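Local structure of glycosylation Associate Protein 1 (Streptococcus agalactiae serotype V, 6OYC) at residues D103-Y106 and V111-K114; L59-H64 and E128-H133; Q288-E291 and P296-H299; M38-Y43 and Q505-I510. The protein probably works within the accessory Sec system, as a lectin-like member of the Gap1-Gap2-Gap3 complex, in glycosylation and secretion of a surface protein. All blocks are in the same frame, centred on the assembly; numbering follows the deposited sequence.

Contact 1. Residues D103-Y106 and V111-K114; sequences DFTY and VLVK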
# COMPACT_ATOMS: atom_id res chain seq x y z
N ASP A 103 -14.29 -6.76 32.13
CA ASP A 103 -15.19 -7.40 31.18
C ASP A 103 -14.86 -6.95 29.76
O ASP A 103 -14.30 -5.87 29.54
CB ASP A 103 -16.67 -7.09 31.52
CG ASP A 103 -16.95 -5.60 31.56
OD1 ASP A 103 -17.08 -5.00 30.46
OD2 ASP A 103 -17.05 -5.02 32.66
N PHE A 104 -15.21 -7.77 28.78
CA PHE A 104 -14.87 -7.49 27.39
C PHE A 104 -16.13 -7.17 26.60
O PHE A 104 -17.08 -7.97 26.59
CB PHE A 104 -14.14 -8.68 26.75
CG PHE A 104 -12.90 -9.11 27.49
CD1 PHE A 104 -11.88 -8.21 27.76
CD2 PHE A 104 -12.76 -10.42 27.91
CE1 PHE A 104 -10.72 -8.63 28.43
CE2 PHE A 104 -11.61 -10.84 28.58
CZ PHE A 104 -10.59 -9.95 28.84
N THR A 105 -16.15 -6.03 25.93
CA THR A 105 -17.22 -5.68 25.02
C THR A 105 -16.68 -5.81 23.60
O THR A 105 -15.81 -5.03 23.20
CB THR A 105 -17.74 -4.27 25.27
OG1 THR A 105 -18.20 -4.14 26.63
CG2 THR A 105 -18.89 -3.93 24.30
N TYR A 106 -17.19 -6.80 22.86
CA TYR A 106 -16.82 -7.03 21.46
C TYR A 106 -17.70 -6.17 20.56
O TYR A 106 -18.92 -6.36 20.49
CB TYR A 106 -16.95 -8.52 21.11
CG TYR A 106 -15.79 -9.34 21.62
CD1 TYR A 106 -15.51 -9.44 23.00
CD2 TYR A 106 -14.94 -10.00 20.73
CE1 TYR A 106 -14.45 -10.19 23.46
CE2 TYR A 106 -13.85 -10.74 21.19
CZ TYR A 106 -13.60 -10.83 22.55
OH TYR A 106 -12.53 -11.56 23.00
N VAL A 111 -12.27 -4.46 20.59
CA VAL A 111 -12.74 -4.95 21.89
C VAL A 111 -12.52 -3.85 22.92
O VAL A 111 -11.44 -3.24 22.98
CB VAL A 111 -12.03 -6.25 22.30
CG1 VAL A 111 -12.45 -6.63 23.70
CG2 VAL A 111 -12.41 -7.40 21.35
N LEU A 112 -13.54 -3.58 23.72
CA LEU A 112 -13.43 -2.70 24.88
C LEU A 112 -13.17 -3.52 26.14
O LEU A 112 -13.91 -4.47 26.44
CB LEU A 112 -14.70 -1.87 25.05
CG LEU A 112 -14.94 -0.98 23.83
CD1 LEU A 112 -16.36 -0.37 23.87
CD2 LEU A 112 -13.85 0.10 23.73
N VAL A 113 -12.12 -3.15 26.87
CA VAL A 113 -11.82 -3.69 28.20
C VAL A 113 -12.26 -2.64 29.22
O VAL A 113 -11.68 -1.55 29.28
CB VAL A 113 -10.34 -4.02 28.36
CG1 VAL A 113 -10.08 -4.62 29.75
CG2 VAL A 113 -9.91 -4.95 27.25
N LYS A 114 -13.27 -2.98 30.02
CA LYS A 114 -13.84 -2.10 31.03
C LYS A 114 -13.84 -2.79 32.38
O LYS A 114 -13.77 -4.02 32.47
CB LYS A 114 -15.28 -1.67 30.69
CG LYS A 114 -15.43 -0.84 29.38
CD LYS A 114 -16.75 -0.05 29.29
CE LYS A 114 -16.95 0.51 27.87
NZ LYS A 114 -17.75 1.78 27.75
O HOH W 1 -16.04 -3.91 28.19
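Turned beside its own backbone N (chi1 -78°), the Tyr-106 ring lies alongside Val-111, whose CG2, likewise beside its N, meets the ring face almost at its centre. This CH-pi contact puts Val-111 CG2 3.6 Å from the centroid of the Tyr-106 ring and only 10° off its normal. The two strands form an antiparallel beta hairpin, and 103-106 is an edge strand of a long meandering sheet. On the face that carries Tyr-106 and Val-111, the Phe-104 ring receives Val-113 CG2 at its edge, 3.8 Å from Phe-104 CD1, while its CB rests against Val-111 CG1. Val-111 suits its place because its two methyls part, CG2 to the Tyr-106 ring and CG1 to Phe-104 CB. Phe-93 adds an edge-to-face ring to Phe-104, and the Tyr-106 hydroxyl hydrogen-bonds Arg-94 NH1.

Phe-104/Val-113 and Tyr-106/Val-111 are the non-hydrogen-bonded pairs of the hairpin; the backbone is tied at the alternate positions. Asp-103 N gives to Lys-114 O at 2.8 Å and Lys-114 N returns a bond to Asp-103 O, while Thr-105 and Leu-112 exchange a second such pair. On the other face, the Lys-114 chain leads away from Asp-103, whose OD2 hydrogen-bonds a glycerol, probably from the crystallisation liquor. A polar Asp and Thr fit this partly exposed side because they share one water, which sits 2.7 Å from Asp-103 OD1, 2.7 Å from Thr-105 OG1 and 2.8 Å from Leu-112 O, a carbonyl that also accepts Thr-105 N.

Contact 2. Residues L59-H64 and E128-H133; sequences LRYYLH and EGNLTH
Glu-128 sets its CB over one face of the Tyr-61 ring, 4.1 Å from the ring centroid in a CH-pi contact offset toward the rim. A bend at chi2 (76°) carries the chain on, CG passing Tyr-61 CD1, and the carboxylate ends nearly parallel to the ring, the planes 7° apart. Its OE1 then comes within 3.4 Å of Tyr-61 CB. Asn-130 comes to the CD2-CE2 side of the ring: its CG lies 3.5 Å from Tyr-61 CE2, the amide turned 49° from the ring plane. Tyrosine suits this partly exposed place because its broad ring can touch both side chains at once. No direct hydrogen bond joins the segments, but a water does, donating to Tyr-61 O at 2.9 Å, lying 2.7 Å from His-64 ND1 and reaching Glu-128 OE2 by a weak bond.

Further out, Arg-65 forms a salt bridge with Glu-128 OE2, which helps fix the carboxylate, and Asn-58 OD1 accepts from Asn-130 ND2. Asp-150 accepts from Tyr-61 N in the helix's first turn and also pairs with Arg-60. Gly-129, with a positive phi, makes the turn between Glu-128 and Asn-130. The contact thus docks a hairpin turn of the separate ten-strand antiparallel sheet, between strands 118-125 and 131-138, onto a helix linking neighbouring strands of a parallel sheet, itself Rossmann-like as expected of the GT-B clan.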
# COMPACT_ATOMS: atom_id res chain seq x y z
N LEU A 59 6.30 -5.74 10.15
CA LEU A 59 6.99 -5.87 8.87
C LEU A 59 6.78 -7.25 8.26
O LEU A 59 6.63 -7.37 7.03
CB LEU A 59 8.47 -5.57 9.05
CG LEU A 59 9.37 -5.72 7.82
CD1 LEU A 59 8.86 -4.88 6.67
CD2 LEU A 59 10.82 -5.32 8.17
N ARG A 60 6.74 -8.30 9.08
CA ARG A 60 6.70 -9.63 8.51
C ARG A 60 5.34 -9.92 7.87
O ARG A 60 5.27 -10.48 6.77
CB ARG A 60 7.08 -10.68 9.56
CG ARG A 60 8.62 -10.80 9.79
CD ARG A 60 9.04 -10.61 11.26
NE ARG A 60 8.48 -9.39 11.83
CZ ARG A 60 9.08 -8.20 11.81
NH1 ARG A 60 10.30 -8.07 11.28
NH2 ARG A 60 8.46 -7.15 12.34
N TYR A 61 4.24 -9.48 8.51
CA TYR A 61 2.95 -9.57 7.84
C TYR A 61 2.92 -8.69 6.61
O TYR A 61 2.39 -9.09 5.57
CB TYR A 61 1.79 -9.20 8.77
CG TYR A 61 1.40 -10.35 9.66
CD1 TYR A 61 1.06 -11.59 9.11
CD2 TYR A 61 1.41 -10.22 11.04
CE1 TYR A 61 0.72 -12.66 9.93
CE2 TYR A 61 1.07 -11.28 11.86
CZ TYR A 61 0.74 -12.49 11.29
OH TYR A 61 0.41 -13.53 12.10
N TYR A 62 3.51 -7.50 6.70
CA TYR A 62 3.52 -6.62 5.54
C TYR A 62 4.17 -7.31 4.35
O TYR A 62 3.60 -7.36 3.25
CB TYR A 62 4.23 -5.31 5.88
CG TYR A 62 4.09 -4.22 4.83
CD1 TYR A 62 5.01 -4.13 3.78
CD2 TYR A 62 3.06 -3.28 4.89
CE1 TYR A 62 4.91 -3.13 2.81
CE2 TYR A 62 2.94 -2.27 3.92
CZ TYR A 62 3.87 -2.20 2.88
OH TYR A 62 3.78 -1.21 1.92
N LEU A 63 5.35 -7.91 4.56
CA LEU A 63 6.06 -8.57 3.47
C LEU A 63 5.31 -9.79 2.99
O LEU A 63 5.29 -10.09 1.79
CB LEU A 63 7.47 -8.96 3.89
CG LEU A 63 8.44 -7.80 4.18
CD1 LEU A 63 9.79 -8.33 4.60
CD2 LEU A 63 8.58 -6.89 2.96
N HIS A 64 4.71 -10.52 3.93
CA HIS A 64 3.95 -11.71 3.57
C HIS A 64 2.84 -11.37 2.59
O HIS A 64 2.53 -12.18 1.71
CB HIS A 64 3.35 -12.35 4.81
CG HIS A 64 2.49 -13.52 4.51
ND1 HIS A 64 1.12 -13.49 4.64
CD2 HIS A 64 2.79 -14.76 4.05
CE1 HIS A 64 0.62 -14.66 4.30
NE2 HIS A 64 1.61 -15.44 3.93
N GLU A 128 -4.31 -8.99 9.31
CA GLU A 128 -4.24 -10.44 9.42
C GLU A 128 -4.81 -10.92 10.75
O GLU A 128 -4.71 -12.11 11.06
CB GLU A 128 -2.79 -10.93 9.24
CG GLU A 128 -2.24 -10.85 7.80
CD GLU A 128 -1.87 -9.43 7.35
OE1 GLU A 128 -1.53 -8.60 8.22
OE2 GLU A 128 -1.92 -9.15 6.14
N GLY A 129 -5.40 -10.02 11.54
CA GLY A 129 -6.05 -10.38 12.78
C GLY A 129 -5.16 -10.39 14.00
O GLY A 129 -5.67 -10.57 15.12
N ASN A 130 -3.86 -10.21 13.84
CA ASN A 130 -2.95 -10.24 14.97
C ASN A 130 -3.13 -8.99 15.84
O ASN A 130 -3.41 -7.90 15.34
CB ASN A 130 -1.51 -10.34 14.48
CG ASN A 130 -1.12 -9.17 13.56
OD1 ASN A 130 -1.83 -8.85 12.60
ND2 ASN A 130 -0.00 -8.53 13.87
N LEU A 131 -3.01 -9.17 17.15
CA LEU A 131 -2.98 -8.03 18.06
C LEU A 131 -1.85 -7.07 17.66
O LEU A 131 -0.68 -7.46 17.63
CB LEU A 131 -2.78 -8.53 19.50
CG LEU A 131 -2.57 -7.43 20.54
CD1 LEU A 131 -3.91 -6.73 20.80
CD2 LEU A 131 -2.01 -8.02 21.81
N THR A 132 -2.22 -5.83 17.34
CA THR A 132 -1.24 -4.80 16.97
C THR A 132 -0.97 -3.81 18.09
O THR A 132 0.19 -3.55 18.43
CB THR A 132 -1.71 -4.04 15.72
OG1 THR A 132 -3.08 -3.65 15.89
CG2 THR A 132 -1.56 -4.91 14.48
N HIS A 133 -2.01 -3.25 18.69
CA HIS A 133 -1.75 -2.35 19.80
C HIS A 133 -2.93 -2.32 20.76
O HIS A 133 -4.06 -2.66 20.40
CB HIS A 133 -1.38 -0.93 19.31
CG HIS A 133 -2.47 -0.20 18.59
ND1 HIS A 133 -2.62 -0.25 17.21
CD2 HIS A 133 -3.41 0.67 19.04
CE1 HIS A 133 -3.62 0.53 16.86
NE2 HIS A 133 -4.11 1.11 17.94
O HOH W 2 0.24 -11.02 5.44

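Contact 3. Residues Q288-E291 and P296-H299; sequences QLKE and PVVH
A helix packs on the edge of a parallel sheet here, through the last helix and strand of a beta-alpha-beta unit: strand 277-280, helix 283-292 and strand 297-299, the latter outermost in its Rossmann-like sheet. Val-297 points from the strand toward the helix and is met by two successive helical residues, while Val-298 points to the other side of the sheet.

Leu-289 makes the smaller, wholly apolar contribution, its CB 4.0 Å from Val-297 CG2. Beyond it, the leucine reaches Val-265 and Leu-266 of helix 262-267, so one side chain joins two helices near the strand. Lys-290 does more. Its chain bends at chi2 (-77°) and then stretches out, sliding past Val-297 in the opposite direction. CG touches Val-297 CB at 3.7 Å, CD runs 3.9 Å from Val-297 CG2, and CE passes on to the backbone, 3.9 Å from Val-297 O. The NZ comes to rest 3.7 Å from Pro-296 CA. It is also 3.4 Å from Val-297 N, but both are donors and no bond forms; a weak hydrogen bond to Lys-295 O takes the ammonium instead. Ala-286, a turn earlier on the helix, also touches Val-297.

Valine fits because its branched CB puts CG2 against Leu-289 and Lys-290 at once and is a common choice in strands. Lysine fits on this exposed side of the helix because four methylenes can cover an apolar neighbour and still bring the ammonium to the Lys-295 carbonyl. Dispersion and burial of hydrocarbon therefore hold the segments together, and the charged end adds probably little, its hydrogen bond to Lys-295 O being weak.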
# COMPACT_ATOMS: atom_id res chain seq x y z
N GLN A 288 10.33 13.96 -19.10
CA GLN A 288 10.90 15.12 -18.41
C GLN A 288 12.29 14.83 -17.89
O GLN A 288 13.20 15.65 -18.03
CB GLN A 288 10.00 15.57 -17.26
CG GLN A 288 8.67 16.20 -17.65
CD GLN A 288 7.85 16.54 -16.42
OE1 GLN A 288 7.07 15.72 -15.94
NE2 GLN A 288 8.04 17.75 -15.89
N LEU A 289 12.48 13.66 -17.27
CA LEU A 289 13.79 13.29 -16.75
C LEU A 289 14.83 13.25 -17.87
O LEU A 289 15.87 13.91 -17.80
CB LEU A 289 13.72 11.95 -16.04
CG LEU A 289 13.24 12.06 -14.60
CD1 LEU A 289 12.88 10.69 -14.07
CD2 LEU A 289 14.32 12.71 -13.75
N LYS A 290 14.55 12.47 -18.93
CA LYS A 290 15.45 12.40 -20.07
C LYS A 290 15.74 13.77 -20.66
O LYS A 290 16.84 14.02 -21.16
CB LYS A 290 14.85 11.49 -21.14
CG LYS A 290 15.01 10.00 -20.90
CD LYS A 290 16.44 9.51 -21.20
CE LYS A 290 16.44 8.02 -21.60
NZ LYS A 290 17.81 7.39 -21.57
N GLU A 291 14.75 14.67 -20.62
CA GLU A 291 14.97 16.04 -21.08
C GLU A 291 16.01 16.75 -20.23
O GLU A 291 16.89 17.44 -20.77
CB GLU A 291 13.64 16.80 -21.04
CG GLU A 291 13.68 18.25 -21.52
CD GLU A 291 12.29 18.75 -21.95
OE1 GLU A 291 12.20 19.49 -22.96
OE2 GLU A 291 11.29 18.39 -21.28
N PRO A 296 20.53 7.16 -18.09
CA PRO A 296 19.57 6.13 -18.52
C PRO A 296 18.31 6.23 -17.67
O PRO A 296 18.36 6.20 -16.43
CB PRO A 296 20.32 4.81 -18.30
CG PRO A 296 21.78 5.21 -18.07
CD PRO A 296 21.77 6.59 -17.52
N VAL A 297 17.17 6.41 -18.33
CA VAL A 297 15.86 6.45 -17.69
C VAL A 297 15.08 5.27 -18.26
O VAL A 297 14.80 5.25 -19.47
CB VAL A 297 15.13 7.78 -17.94
CG1 VAL A 297 13.74 7.76 -17.36
CG2 VAL A 297 15.93 8.97 -17.40
N VAL A 298 14.77 4.28 -17.43
CA VAL A 298 14.08 3.08 -17.89
C VAL A 298 12.65 3.08 -17.35
O VAL A 298 12.43 3.23 -16.14
CB VAL A 298 14.81 1.80 -17.48
CG1 VAL A 298 13.99 0.57 -17.94
CG2 VAL A 298 16.21 1.77 -18.08
N HIS A 299 11.69 2.90 -18.25
CA HIS A 299 10.28 2.88 -17.88
C HIS A 299 9.91 1.48 -17.39
O HIS A 299 10.18 0.49 -18.07
CB HIS A 299 9.41 3.30 -19.07
CG HIS A 299 7.95 3.02 -18.90
ND1 HIS A 299 7.17 3.63 -17.94
CD2 HIS A 299 7.12 2.21 -19.60
CE1 HIS A 299 5.93 3.20 -18.05
NE2 HIS A 299 5.87 2.34 -19.05

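Contact 4. Residues M38-Y43 and Q505-I510; sequences MKMFDY and QLVERI
Met-40 reaches across from segment 38-43 of helix 33-43 to the C-terminal helix. Its CB stands 4.1 Å from Val-507 CG2, and CG, placed between the backbone N and carbonyl carbon (chi1 59°), comes to 3.9 Å of the same methyl. SD is closer still, 3.4 Å from Val-507 CG2. There the chain bends at chi3, so that CE swings off to Leu-506 CD2 at 3.6 Å. An unbranched, flexible methionine suits this, since it can brush past one residue and still end on its neighbour.

The axes of segments 38-43 and 505-510 cross at -102°, 9.4 Å apart at closest approach. Helix 33-43 flanks the N-terminal Rossmann-like sheet, while 505-512 closes the chain; a last helix returning to the N-terminal domain is a feature of GT-B proteins. Val-507, the residue at the centre, is small enough to fit in the crossing. Its other methyl, CG1, sits over the middle of the Phe-41 ring, 4.1 Å from the centroid. Phe-2 and Phe-4, from strand 2-5 inside the sheet, meet that ring edge-to-face.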
# COMPACT_ATOMS: atom_id res chain seq x y z
N MET A 38 11.19 -5.60 -6.52
CA MET A 38 11.80 -6.75 -5.87
C MET A 38 11.24 -8.06 -6.40
O MET A 38 11.96 -9.06 -6.48
CB MET A 38 11.61 -6.70 -4.37
CG MET A 38 12.33 -7.85 -3.68
SD MET A 38 12.92 -7.33 -2.07
CE MET A 38 11.78 -5.97 -1.86
N LYS A 39 9.95 -8.07 -6.75
CA LYS A 39 9.35 -9.27 -7.33
C LYS A 39 10.04 -9.65 -8.63
O LYS A 39 10.38 -10.82 -8.84
CB LYS A 39 7.85 -9.05 -7.56
CG LYS A 39 6.97 -9.10 -6.30
CD LYS A 39 6.34 -10.49 -6.08
CE LYS A 39 7.36 -11.48 -5.55
NZ LYS A 39 6.78 -12.65 -4.83
N MET A 40 10.27 -8.67 -9.51
CA MET A 40 10.83 -9.00 -10.82
C MET A 40 12.32 -9.33 -10.72
O MET A 40 12.82 -10.14 -11.51
CB MET A 40 10.60 -7.86 -11.80
CG MET A 40 11.17 -6.54 -11.40
SD MET A 40 11.60 -5.62 -12.89
CE MET A 40 10.08 -4.79 -13.28
N PHE A 41 13.03 -8.73 -9.77
CA PHE A 41 14.39 -9.21 -9.53
C PHE A 41 14.38 -10.63 -9.00
O PHE A 41 15.28 -11.41 -9.31
CB PHE A 41 15.13 -8.27 -8.58
CG PHE A 41 15.74 -7.09 -9.27
CD1 PHE A 41 14.93 -6.15 -9.87
CD2 PHE A 41 17.11 -6.95 -9.36
CE1 PHE A 41 15.48 -5.07 -10.54
CE2 PHE A 41 17.67 -5.87 -10.04
CZ PHE A 41 16.86 -4.93 -10.61
N ASP A 42 13.35 -10.99 -8.22
CA ASP A 42 13.18 -12.36 -7.74
C ASP A 42 12.89 -13.31 -8.90
O ASP A 42 13.56 -14.33 -9.06
CB ASP A 42 12.04 -12.43 -6.72
CG ASP A 42 12.49 -12.04 -5.31
OD1 ASP A 42 13.66 -11.62 -5.16
OD2 ASP A 42 11.68 -12.16 -4.37
N TYR A 43 11.86 -12.99 -9.70
CA TYR A 43 11.58 -13.73 -10.92
C TYR A 43 12.83 -13.87 -11.78
O TYR A 43 12.99 -14.88 -12.48
CB TYR A 43 10.50 -13.02 -11.74
CG TYR A 43 9.11 -13.01 -11.13
CD1 TYR A 43 8.70 -14.03 -10.28
CD2 TYR A 43 8.21 -12.00 -11.41
CE1 TYR A 43 7.43 -14.04 -9.72
CE2 TYR A 43 6.95 -11.98 -10.85
CZ TYR A 43 6.56 -13.01 -10.02
OH TYR A 43 5.30 -13.01 -9.47
N GLN A 505 13.64 -9.75 -19.00
CA GLN A 505 14.27 -8.86 -19.98
C GLN A 505 14.31 -7.42 -19.48
O GLN A 505 15.28 -6.71 -19.72
CB GLN A 505 13.53 -8.95 -21.31
CG GLN A 505 13.69 -10.29 -22.00
CD GLN A 505 12.57 -11.25 -21.66
OE1 GLN A 505 11.84 -11.05 -20.68
NE2 GLN A 505 12.44 -12.31 -22.46
N LEU A 506 13.26 -6.98 -18.79
CA LEU A 506 13.26 -5.65 -18.20
C LEU A 506 14.40 -5.51 -17.19
O LEU A 506 15.15 -4.52 -17.22
CB LEU A 506 11.90 -5.39 -17.56
CG LEU A 506 11.57 -3.95 -17.18
CD1 LEU A 506 11.89 -3.00 -18.32
CD2 LEU A 506 10.11 -3.86 -16.80
N VAL A 507 14.55 -6.50 -16.30
CA VAL A 507 15.60 -6.46 -15.29
C VAL A 507 16.97 -6.35 -15.95
O VAL A 507 17.82 -5.56 -15.54
CB VAL A 507 15.53 -7.70 -14.38
CG1 VAL A 507 16.81 -7.84 -13.58
CG2 VAL A 507 14.32 -7.62 -13.46
N GLU A 508 17.20 -7.16 -16.99
CA GLU A 508 18.47 -7.13 -17.69
C GLU A 508 18.69 -5.80 -18.40
O GLU A 508 19.81 -5.29 -18.44
CB GLU A 508 18.54 -8.29 -18.68
CG GLU A 508 19.95 -8.75 -18.97
CD GLU A 508 20.59 -9.44 -17.78
OE1 GLU A 508 19.86 -9.79 -16.82
OE2 GLU A 508 21.83 -9.62 -17.81
N ARG A 509 17.62 -5.21 -18.95
CA ARG A 509 17.75 -3.88 -19.55
C ARG A 509 18.15 -2.84 -18.52
O ARG A 509 19.05 -2.02 -18.76
CB ARG A 509 16.43 -3.49 -20.23
CG ARG A 509 16.42 -2.08 -20.83
CD ARG A 509 15.25 -1.91 -21.80
NE ARG A 509 15.33 -2.87 -22.90
CZ ARG A 509 14.51 -3.91 -23.04
NH1 ARG A 509 13.53 -4.13 -22.17
NH2 ARG A 509 14.67 -4.74 -24.07
N ILE A 510 17.49 -2.85 -17.36
CA ILE A 510 17.86 -1.96 -16.26
C ILE A 510 19.31 -2.17 -15.89
O ILE A 510 20.10 -1.22 -15.79
CB ILE A 510 16.93 -2.18 -15.04
CG1 ILE A 510 15.50 -1.79 -15.37
CG2 ILE A 510 17.42 -1.39 -13.83
CD1 ILE A 510 14.50 -2.33 -14.38

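Contact 1 lies on the opposite side of the chain's centre from contacts 3 and 4. Contacts 1 and 2 both reach the long antiparallel sheet, their centres about 22 Å apart and nearest atoms about 8 Å. Contact 2 sets the turn before strand 131-138 on helix 59-65 of the seven-strand parallel sheet's domain, and lies about 27 Å from contact 4, centre to centre. Contacts 3 and 4 touch: Val-298 CG1 packs 3.8 Å from Ile-510 CG1, so the C-terminal helix rests on edge strand 297-299 as well as on helix 33-43. Contacts 1 and 3 are farthest apart, at about 55 Å between centres. Glycerols, probably from the crystallisation liquor, lie near all four contacts.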